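Local coordinates for RNA-binding protein Smaug (Drosophila melanogaster, PDB 1OXJ) that probably binds RNA, recognising it through a SAM domain that is followed by a PHAT domain, at residues T96-L101 with E153-H158. Residues are numbered along the deposited sequence; the frame is centred on the assembly and turned at random.
Sequences TPMKPL and EAFMNH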
loop_
_atom_site.group_PDB
_atom_site.type_symbol
_atom_site.label_atom_id
_atom_site.label_comp_id
_atom_site.label_asym_id
_atom_site.label_seq_id
_atom_site.Cartn_x
_atom_site.Cartn_y
_atom_site.Cartn_z
ATOM N N THR A 96 3.862 -0.750 1.478
ATOM C CA THR A 96 4.756 0.340 1.072
ATOM C C THR A 96 4.792 1.488 2.076
ATOM O O THR A 96 3.829 1.721 2.803
ATOM C CB THR A 96 4.345 0.928 -0.300
ATOM O OG1 THR A 96 3.063 1.560 -0.188
ATOM C CG2 THR A 96 4.276 -0.167 -1.347
ATOM N N PRO A 97 5.914 2.231 2.119
ATOM C CA PRO A 97 6.076 3.365 3.032
ATOM C C PRO A 97 5.050 4.442 2.721
ATOM O O PRO A 97 4.972 4.932 1.589
ATOM C CB PRO A 97 7.502 3.844 2.752
ATOM C CG PRO A 97 8.201 2.603 2.266
ATOM C CD PRO A 97 7.162 1.958 1.383
ATOM N N MET A 98 4.249 4.792 3.722
ATOM C CA MET A 98 3.225 5.810 3.567
ATOM C C MET A 98 3.326 6.843 4.674
ATOM O O MET A 98 3.475 6.506 5.847
ATOM C CB MET A 98 1.821 5.187 3.605
ATOM C CG MET A 98 1.480 4.264 2.438
ATOM S SD MET A 98 -0.289 3.722 2.491
ATOM C CE MET A 98 -0.107 1.935 2.418
ATOM N N LYS A 99 3.243 8.107 4.292
ATOM C CA LYS A 99 3.293 9.190 5.257
ATOM C C LYS A 99 1.966 9.236 5.995
ATOM O O LYS A 99 0.971 8.674 5.539
ATOM C CB LYS A 99 3.510 10.522 4.545
ATOM C CG LYS A 99 4.798 10.602 3.741
ATOM C CD LYS A 99 5.035 12.009 3.214
ATOM C CE LYS A 99 5.503 12.942 4.320
ATOM N NZ LYS A 99 5.894 14.279 3.787
ATOM N N PRO A 100 1.938 9.895 7.161
ATOM C CA PRO A 100 0.698 10.003 7.940
ATOM C C PRO A 100 -0.417 10.656 7.115
ATOM O O PRO A 100 -0.150 11.414 6.177
ATOM C CB PRO A 100 1.112 10.880 9.114
ATOM C CG PRO A 100 2.552 10.472 9.344
ATOM C CD PRO A 100 3.094 10.410 7.921
ATOM N N LEU A 101 -1.666 10.358 7.454
ATOM C CA LEU A 101 -2.795 10.963 6.751
ATOM C C LEU A 101 -2.747 12.475 6.945
ATOM O O LEU A 101 -3.133 13.243 6.057
ATOM C CB LEU A 101 -4.116 10.422 7.302
ATOM C CG LEU A 101 -4.363 8.921 7.153
ATOM C CD1 LEU A 101 -5.613 8.545 7.921
ATOM C CD2 LEU A 101 -4.518 8.561 5.686
ATOM N N GLU A 153 1.434 2.443 10.916
ATOM C CA GLU A 153 1.479 3.655 11.726
ATOM C C GLU A 153 0.807 4.861 11.083
ATOM O O GLU A 153 0.296 5.733 11.785
ATOM C CB GLU A 153 2.928 3.986 12.090
ATOM C CG GLU A 153 3.506 3.034 13.133
ATOM C CD GLU A 153 4.928 3.383 13.533
ATOM O OE1 GLU A 153 5.208 4.586 13.726
ATOM O OE2 GLU A 153 5.760 2.456 13.662
ATOM N N ALA A 154 0.798 4.909 9.755
ATOM C CA ALA A 154 0.170 6.015 9.044
ATOM C C ALA A 154 -1.347 6.002 9.234
ATOM O O ALA A 154 -2.011 7.016 9.021
ATOM C CB ALA A 154 0.509 5.939 7.560
ATOM N N PHE A 155 -1.894 4.858 9.641
ATOM C CA PHE A 155 -3.337 4.736 9.851
ATOM C C PHE A 155 -3.672 4.689 11.332
ATOM O O PHE A 155 -4.772 4.302 11.725
ATOM C CB PHE A 155 -3.886 3.475 9.172
ATOM C CG PHE A 155 -3.688 3.449 7.684
ATOM C CD1 PHE A 155 -3.837 4.612 6.929
ATOM C CD2 PHE A 155 -3.366 2.262 7.033
ATOM C CE1 PHE A 155 -3.664 4.592 5.546
ATOM C CE2 PHE A 155 -3.191 2.229 5.653
ATOM C CZ PHE A 155 -3.340 3.398 4.905
ATOM N N MET A 156 -2.699 5.077 12.141
ATOM C CA MET A 156 -2.826 5.105 13.584
ATOM C C MET A 156 -4.200 5.582 14.063
ATOM O O MET A 156 -4.844 4.916 14.876
ATOM C CB MET A 156 -1.727 6.012 14.141
ATOM C CG MET A 156 -1.684 6.155 15.642
ATOM S SD MET A 156 -0.195 7.069 16.081
ATOM C CE MET A 156 1.023 5.758 15.897
ATOM N N ASN A 157 -4.654 6.721 13.547
ATOM C CA ASN A 157 -5.940 7.282 13.959
ATOM C C ASN A 157 -7.162 6.715 13.247
ATOM O O ASN A 157 -8.253 7.284 13.320
ATOM C CB ASN A 157 -5.914 8.801 13.805
ATOM C CG ASN A 157 -4.804 9.437 14.609
ATOM O OD1 ASN A 157 -4.646 9.151 15.797
ATOM N ND2 ASN A 157 -4.028 10.303 13.970
ATOM N N HIS A 158 -6.978 5.591 12.566
ATOM C CA HIS A 158 -8.064 4.938 11.851
ATOM C C HIS A 158 -8.102 3.465 12.219
ATOM O O HIS A 158 -8.992 2.731 11.793
ATOM C CB HIS A 158 -7.868 5.092 10.346
ATOM C CG HIS A 158 -8.563 6.282 9.767
ATOM N ND1 HIS A 158 -9.898 6.271 9.426
ATOM C CD2 HIS A 158 -8.109 7.523 9.469
ATOM C CE1 HIS A 158 -10.236 7.452 8.938
ATOM N NE2 HIS A 158 -9.167 8.230 8.953
#
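M98 and F155 form a Met-aromatic contact where two interhelical loops of the helical PHAT region meet: residues 96-101, an irregular segment that is extended as far as P100, lie between helices 83-91 and 111-127, and residues 153-158 lead into helix 159-170, with H158 as its N-cap residue. M98 sets CG beside its own backbone N (chi1 -66°), and its chain then bends at chi3, with SD 3.9 Å from CZ of F155. The sulfur approaches obliquely, 57° off the ring normal. A long, flexible thioether suits this buried place, since it can bring its sulfur to CZ of the ring while I111 and R65 pack around it. The carbonyls of M98 and K99 both approach the methyl of A154: M98 O stands 3.5 Å and K99 O 3.4 Å from A154 CB. A residue as small as alanine allows this closeness, and the backbones draw together until the CA atoms of P100 and A154 are 4.2 Å apart. K99 points its side chain away from the second loop, and its amine forms a salt bridge with E32. L101 points toward the second loop, its CG 3.6 Å from A154 O. L116 of helix 111-127 packs against both L101 and F155. An alanine in place of L101 would probably open a gap at the edge of F155 and leave L116 without one of its apolar neighbours. At that edge, near the ring plane, L101 CD2 sits 4.1 Å from CE1 of F155.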